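Local coordinates for protein putative glycoside hydrolase (Parabacteroides distasonis ATCC 8503, PDB 3GYC) that probably hydrolyses glycosidic bonds as a cellulase-like member of the TIM-barrel glycoside hydrolases, though its substrate is not established, at residues Tyr36-Glu48 against Asn95-Ile108. Numbering follows the deposited sequence. Where two conformers were deposited one is given.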
loop_
_atom_site.group_PDB
_atom_site.type_symbol
_atom_site.label_atom_id
_atom_site.label_comp_id
_atom_site.label_asym_id
_atom_site.label_seq_id
_atom_site.Cartn_x
_atom_site.Cartn_y
_atom_site.Cartn_z
ATOM N N TYR A 36 16.746 6.827 -0.687
ATOM C CA TYR A 36 16.734 5.809 -1.706
ATOM C C TYR A 36 17.733 5.974 -2.851
ATOM O O TYR A 36 17.553 5.413 -3.909
ATOM C CB TYR A 36 15.329 5.640 -2.240
ATOM C CG TYR A 36 14.318 5.291 -1.206
ATOM C CD1 TYR A 36 13.782 6.276 -0.363
ATOM C CD2 TYR A 36 13.879 3.981 -1.046
ATOM C CE1 TYR A 36 12.807 5.969 0.606
ATOM C CE2 TYR A 36 12.915 3.657 -0.073
ATOM C CZ TYR A 36 12.413 4.646 0.760
ATOM O OH TYR A 36 11.488 4.284 1.719
ATOM N N GLU A 37 18.806 6.712 -2.580
ATOM C CA GLU A 37 19.888 6.900 -3.528
ATOM C C GLU A 37 20.583 5.602 -3.933
ATOM O O GLU A 37 20.851 5.402 -5.118
ATOM C CB GLU A 37 20.922 7.849 -2.976
ATOM C CG GLU A 37 20.463 9.287 -2.783
ATOM C CD GLU A 37 21.526 10.058 -2.026
ATOM O OE1 GLU A 37 21.546 10.017 -0.774
ATOM O OE2 GLU A 37 22.368 10.695 -2.693
ATOM N N ASP A 38 20.870 4.733 -2.964
ATOM C CA ASP A 38 21.573 3.465 -3.224
ATOM C C ASP A 38 20.612 2.309 -2.979
ATOM O O ASP A 38 20.404 1.883 -1.830
ATOM C CB ASP A 38 22.817 3.368 -2.328
ATOM C CG ASP A 38 23.656 2.144 -2.644
ATOM O OD1 ASP A 38 23.138 1.209 -3.306
ATOM O OD2 ASP A 38 24.830 2.115 -2.249
ATOM N N TRP A 39 19.980 1.842 -4.049
ATOM C CA TRP A 39 19.012 0.770 -3.944
ATOM C C TRP A 39 19.581 -0.540 -3.408
ATOM O O TRP A 39 18.879 -1.248 -2.690
ATOM C CB TRP A 39 18.309 0.474 -5.278
ATOM C CG TRP A 39 17.376 1.511 -5.776
ATOM C CD1 TRP A 39 16.599 2.357 -5.042
ATOM C CD2 TRP A 39 17.088 1.793 -7.154
ATOM N NE1 TRP A 39 15.862 3.174 -5.884
ATOM C CE2 TRP A 39 16.151 2.837 -7.184
ATOM C CE3 TRP A 39 17.530 1.249 -8.356
ATOM C CZ2 TRP A 39 15.623 3.322 -8.358
ATOM C CZ3 TRP A 39 17.017 1.746 -9.533
ATOM C CH2 TRP A 39 16.083 2.773 -9.530
ATOM N N ASP A 40 20.813 -0.864 -3.747
ATOM C CA ASP A 40 21.469 -2.075 -3.200
ATOM C C ASP A 40 21.615 -1.982 -1.699
ATOM O O ASP A 40 21.255 -2.956 -0.972
ATOM C CB ASP A 40 22.820 -2.336 -3.847
ATOM C CG ASP A 40 22.670 -2.726 -5.306
ATOM O OD1 ASP A 40 22.209 -3.845 -5.561
ATOM O OD2 ASP A 40 22.997 -1.926 -6.190
ATOM N N GLN A 41 22.055 -0.826 -1.221
ATOM C CA GLN A 41 22.221 -0.670 0.217
ATOM C C GLN A 41 20.871 -0.762 0.944
ATOM O O GLN A 41 20.783 -1.460 1.951
ATOM C CB GLN A 41 22.936 0.631 0.579
ATOM C CG GLN A 41 23.137 0.861 2.097
ATOM C CD GLN A 41 23.874 -0.265 2.815
ATOM O OE1 GLN A 41 24.613 -1.056 2.192
ATOM N NE2 GLN A 41 23.708 -0.324 4.149
ATOM N N VAL A 42 19.837 -0.077 0.449
ATOM C CA VAL A 42 18.549 -0.106 1.172
ATOM C C VAL A 42 17.825 -1.455 1.020
ATOM O O VAL A 42 17.133 -1.893 1.946
ATOM C CB VAL A 42 17.670 1.134 0.937
ATOM C CG1 VAL A 42 18.466 2.376 1.349
ATOM C CG2 VAL A 42 17.206 1.258 -0.531
ATOM N N LEU A 43 18.008 -2.131 -0.115
ATOM C CA LEU A 43 17.444 -3.464 -0.275
ATOM C C LEU A 43 18.227 -4.490 0.633
ATOM O O LEU A 43 17.635 -5.418 1.109
ATOM C CB LEU A 43 17.441 -3.900 -1.718
ATOM C CG LEU A 43 16.454 -3.192 -2.649
ATOM C CD1 LEU A 43 16.848 -3.642 -4.092
ATOM C CD2 LEU A 43 15.008 -3.503 -2.292
ATOM N N ASP A 44 19.513 -4.304 0.866
ATOM C CA ASP A 44 20.273 -5.171 1.785
ATOM C C ASP A 44 19.742 -4.942 3.207
ATOM O O ASP A 44 19.556 -5.888 3.932
ATOM C CB ASP A 44 21.779 -4.906 1.713
ATOM C CG ASP A 44 22.407 -5.333 0.380
ATOM O OD1 ASP A 44 21.776 -6.090 -0.383
ATOM O OD2 ASP A 44 23.586 -4.962 0.127
ATOM N N GLU A 45 19.487 -3.685 3.568
ATOM C CA GLU A 45 18.942 -3.296 4.884
ATOM C C GLU A 45 17.539 -3.864 5.109
ATOM O O GLU A 45 17.169 -4.316 6.199
ATOM C CB GLU A 45 18.944 -1.776 5.027
ATOM C CG GLU A 45 20.322 -1.159 5.174
ATOM C CD GLU A 45 20.334 0.395 5.200
ATOM O OE1 GLU A 45 19.280 1.073 5.272
ATOM O OE2 GLU A 45 21.443 0.965 5.103
ATOM N N LEU A 46 16.733 -3.793 4.072
ATOM C CA LEU A 46 15.407 -4.359 4.053
ATOM C C LEU A 46 15.478 -5.883 4.320
ATOM O O LEU A 46 14.746 -6.389 5.140
ATOM C CB LEU A 46 14.760 -4.131 2.660
ATOM C CG LEU A 46 13.305 -4.571 2.546
ATOM C CD1 LEU A 46 12.479 -3.742 3.531
ATOM C CD2 LEU A 46 12.749 -4.523 1.132
ATOM N N SER A 47 16.339 -6.592 3.608
ATOM C CA SER A 47 16.483 -8.063 3.811
ATOM C C SER A 47 17.012 -8.409 5.184
ATOM O O SER A 47 16.588 -9.396 5.771
ATOM C CB SER A 47 17.420 -8.662 2.784
ATOM O OG SER A 47 16.864 -8.523 1.502
ATOM N N GLU A 48 17.979 -7.628 5.664
ATOM C CA GLU A 48 18.559 -7.805 7.009
ATOM C C GLU A 48 17.435 -7.701 8.065
ATOM O O GLU A 48 17.468 -8.366 9.100
ATOM C CB GLU A 48 19.621 -6.727 7.242
ATOM C CG GLU A 48 20.253 -6.714 8.620
ATOM C CD GLU A 48 21.178 -5.501 8.914
ATOM O OE1 GLU A 48 21.089 -4.419 8.243
ATOM O OE2 GLU A 48 21.975 -5.613 9.893
ATOM N N ASN A 95 14.743 2.557 -14.953
ATOM C CA ASN A 95 14.793 2.538 -13.464
ATOM C C ASN A 95 13.890 1.495 -12.817
ATOM O O ASN A 95 14.344 0.791 -11.900
ATOM C CB ASN A 95 14.523 3.906 -12.851
ATOM C CG ASN A 95 15.753 4.776 -12.818
ATOM O OD1 ASN A 95 16.854 4.267 -12.949
ATOM N ND2 ASN A 95 15.570 6.130 -12.642
ATOM N N LEU A 96 12.670 1.319 -13.323
ATOM C CA LEU A 96 11.769 0.330 -12.744
ATOM C C LEU A 96 12.332 -1.064 -12.934
ATOM O O LEU A 96 12.434 -1.845 -11.976
ATOM C CB LEU A 96 10.347 0.454 -13.300
ATOM C CG LEU A 96 9.349 -0.607 -12.861
ATOM C CD1 LEU A 96 9.166 -0.618 -11.286
ATOM C CD2 LEU A 96 8.011 -0.473 -13.600
ATOM N N ASN A 97 12.722 -1.382 -14.163
ATOM C CA ASN A 97 13.274 -2.713 -14.413
ATOM C C ASN A 97 14.590 -2.951 -13.657
ATOM O O ASN A 97 14.878 -4.108 -13.248
ATOM C CB ASN A 97 13.360 -3.000 -15.900
ATOM C CG ASN A 97 11.983 -3.301 -16.528
ATOM O OD1 ASN A 97 10.920 -3.153 -15.904
ATOM N ND2 ASN A 97 12.011 -3.744 -17.750
ATOM N N LEU A 98 15.381 -1.881 -13.484
ATOM C CA LEU A 98 16.626 -1.969 -12.687
ATOM C C LEU A 98 16.289 -2.309 -11.252
ATOM O O LEU A 98 16.878 -3.205 -10.689
ATOM C CB LEU A 98 17.507 -0.704 -12.775
ATOM C CG LEU A 98 18.296 -0.529 -14.084
ATOM C CD1 LEU A 98 18.890 0.925 -14.277
ATOM C CD2 LEU A 98 19.391 -1.574 -14.258
ATOM N N PHE A 99 15.353 -1.566 -10.666
ATOM C CA PHE A 99 14.898 -1.812 -9.319
ATOM C C PHE A 99 14.328 -3.233 -9.150
ATOM O O PHE A 99 14.669 -3.932 -8.160
ATOM C CB PHE A 99 13.863 -0.759 -8.910
ATOM C CG PHE A 99 13.392 -0.907 -7.482
ATOM C CD1 PHE A 99 14.204 -0.452 -6.443
ATOM C CD2 PHE A 99 12.222 -1.571 -7.179
ATOM C CE1 PHE A 99 13.814 -0.610 -5.131
ATOM C CE2 PHE A 99 11.832 -1.706 -5.875
ATOM C CZ PHE A 99 12.658 -1.242 -4.848
ATOM N N LEU A 100 13.509 -3.673 -10.110
ATOM C CA LEU A 100 12.932 -5.012 -10.079
ATOM C C LEU A 100 14.002 -6.063 -10.172
ATOM O O LEU A 100 13.895 -7.069 -9.472
ATOM C CB LEU A 100 11.844 -5.222 -11.137
ATOM C CG LEU A 100 10.590 -4.367 -11.044
ATOM C CD1 LEU A 100 9.709 -4.590 -12.316
ATOM C CD2 LEU A 100 9.740 -4.595 -9.752
ATOM N N SER A 101 15.058 -5.845 -10.977
ATOM C CA SER A 101 16.151 -6.807 -11.061
ATOM C C SER A 101 16.884 -6.982 -9.741
ATOM O O SER A 101 17.327 -8.112 -9.387
ATOM C CB SER A 101 17.147 -6.386 -12.137
ATOM O OG SER A 101 16.469 -6.272 -13.359
ATOM N N LYS A 102 17.030 -5.886 -9.005
ATOM C CA LYS A 102 17.692 -5.933 -7.700
ATOM C C LYS A 102 16.816 -6.689 -6.689
ATOM O O LYS A 102 17.355 -7.437 -5.835
ATOM C CB LYS A 102 18.063 -4.532 -7.189
ATOM C CG LYS A 102 19.109 -3.830 -8.061
ATOM C CD LYS A 102 19.433 -2.436 -7.521
ATOM C CE LYS A 102 20.381 -1.655 -8.511
ATOM N NZ LYS A 102 21.723 -2.217 -8.729
ATOM N N CYS A 103 15.500 -6.531 -6.805
ATOM C CA CYS A 103 14.566 -7.318 -6.002
ATOM C C CYS A 103 14.679 -8.799 -6.307
ATOM O O CYS A 103 14.837 -9.616 -5.387
ATOM C CB CYS A 103 13.121 -6.835 -6.182
ATOM S SG CYS A 103 12.889 -5.183 -5.483
ATOM N N LYS A 104 14.704 -9.148 -7.594
ATOM C CA LYS A 104 14.792 -10.547 -8.023
ATOM C C LYS A 104 16.036 -11.223 -7.502
ATOM O O LYS A 104 15.996 -12.374 -7.090
ATOM C CB LYS A 104 14.768 -10.638 -9.542
ATOM C CG LYS A 104 14.835 -12.028 -10.101
ATOM C CD LYS A 104 14.651 -11.961 -11.608
ATOM C CE LYS A 104 14.638 -13.334 -12.250
ATOM N NZ LYS A 104 15.963 -14.001 -12.069
ATOM N N GLU A 105 17.144 -10.514 -7.567
ATOM C CA GLU A 105 18.430 -11.006 -7.125
ATOM C C GLU A 105 18.390 -11.432 -5.665
ATOM O O GLU A 105 19.099 -12.322 -5.299
ATOM C CB GLU A 105 19.489 -9.897 -7.290
ATOM C CG GLU A 105 20.837 -10.201 -6.700
ATOM N N ARG A 106 17.536 -10.791 -4.878
ATOM C CA ARG A 106 17.421 -11.013 -3.445
ATOM C C ARG A 106 16.137 -11.756 -3.060
ATOM O O ARG A 106 15.782 -11.789 -1.894
ATOM C CB ARG A 106 17.455 -9.655 -2.739
ATOM C CG ARG A 106 18.737 -8.832 -2.911
ATOM C CD ARG A 106 18.589 -7.377 -2.368
ATOM N NE ARG A 106 19.870 -6.676 -2.375
ATOM C CZ ARG A 106 20.472 -6.239 -3.476
ATOM N NH1 ARG A 106 19.917 -6.402 -4.679
ATOM N NH2 ARG A 106 21.634 -5.635 -3.393
ATOM N N ASP A 107 15.461 -12.368 -4.028
ATOM C CA ASP A 107 14.157 -13.045 -3.801
ATOM C C ASP A 107 13.142 -12.168 -3.076
ATOM O O ASP A 107 12.478 -12.622 -2.158
ATOM C CB ASP A 107 14.286 -14.397 -3.054
ATOM C CG ASP A 107 12.898 -15.111 -2.860
ATOM O OD1 ASP A 107 11.949 -14.909 -3.701
ATOM O OD2 ASP A 107 12.732 -15.863 -1.856
ATOM N N ILE A 108 13.056 -10.906 -3.450
ATOM C CA ILE A 108 12.068 -9.984 -2.906
ATOM C C ILE A 108 11.020 -9.914 -4.029
ATOM O O ILE A 108 11.372 -9.723 -5.215
ATOM C CB ILE A 108 12.661 -8.591 -2.643
ATOM C CG1 ILE A 108 13.622 -8.635 -1.439
ATOM C CG2 ILE A 108 11.600 -7.609 -2.309
ATOM C CD1 ILE A 108 14.554 -7.462 -1.345
HETATM O O HOH W 1 24.542 -4.939 -2.324
#
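Arg-106 lays its guanidinium between Asp-40 and Asp-44, one helical turn apart on helix 39-48, and, just past the end of helix 95-105, illustrates how an arginine, with a lysine one turn earlier, can tie neighbouring helices together. NE and NH2 grip Asp-44 side-on, both bonding to OD1, which lies in the guanidinium plane, with the NE bond 2.8 Å long. NH2 also reaches Asp-40 OD1 at 2.9 Å, on that oxygen's anti lone pair and tilted from the guanidinium plane. The other oxygen, Asp-40 OD2, takes Lys-102 NZ on its syn side at 2.9 Å, so one carboxylate bridges two cations. NH1 turns back to Lys-102 O, fixing the group's rotation, while Leu-43 CB lies over one guanidinium face. Were this arginine an alanine, Asp-44 would probably lose its cationic partner across the contact, Asp-40 would keep only the lysine, and Leu-43 CB would lose its cover.

Beneath this network the packing is largely apolar. Leu-43 CD1 presses tightly on Lys-102 CB (3.4 Å), and its CD2 meets Phe-99 CZ and Ile-108 CD1. Trp-39 fits as a knob among Asn-95, Leu-98, Phe-99 and Lys-102, its NE1 bonded to Trp-26 O. Phe-99 turns its ring edge to the indole face because its chi1 of -177° swings CG opposite the backbone nitrogen. The pair is T-shaped, with planes at 76°; Phe-99 CB adds a CH-pi contact over the six-membered ring.

Helices 39-48 and 95-105 run in the same general direction, 37° apart, with Leu-43 and Ile-108 also touching Ile-54 of strand 53-57. This is the packing of successive outer helices against the parallel strands of a TIM barrel.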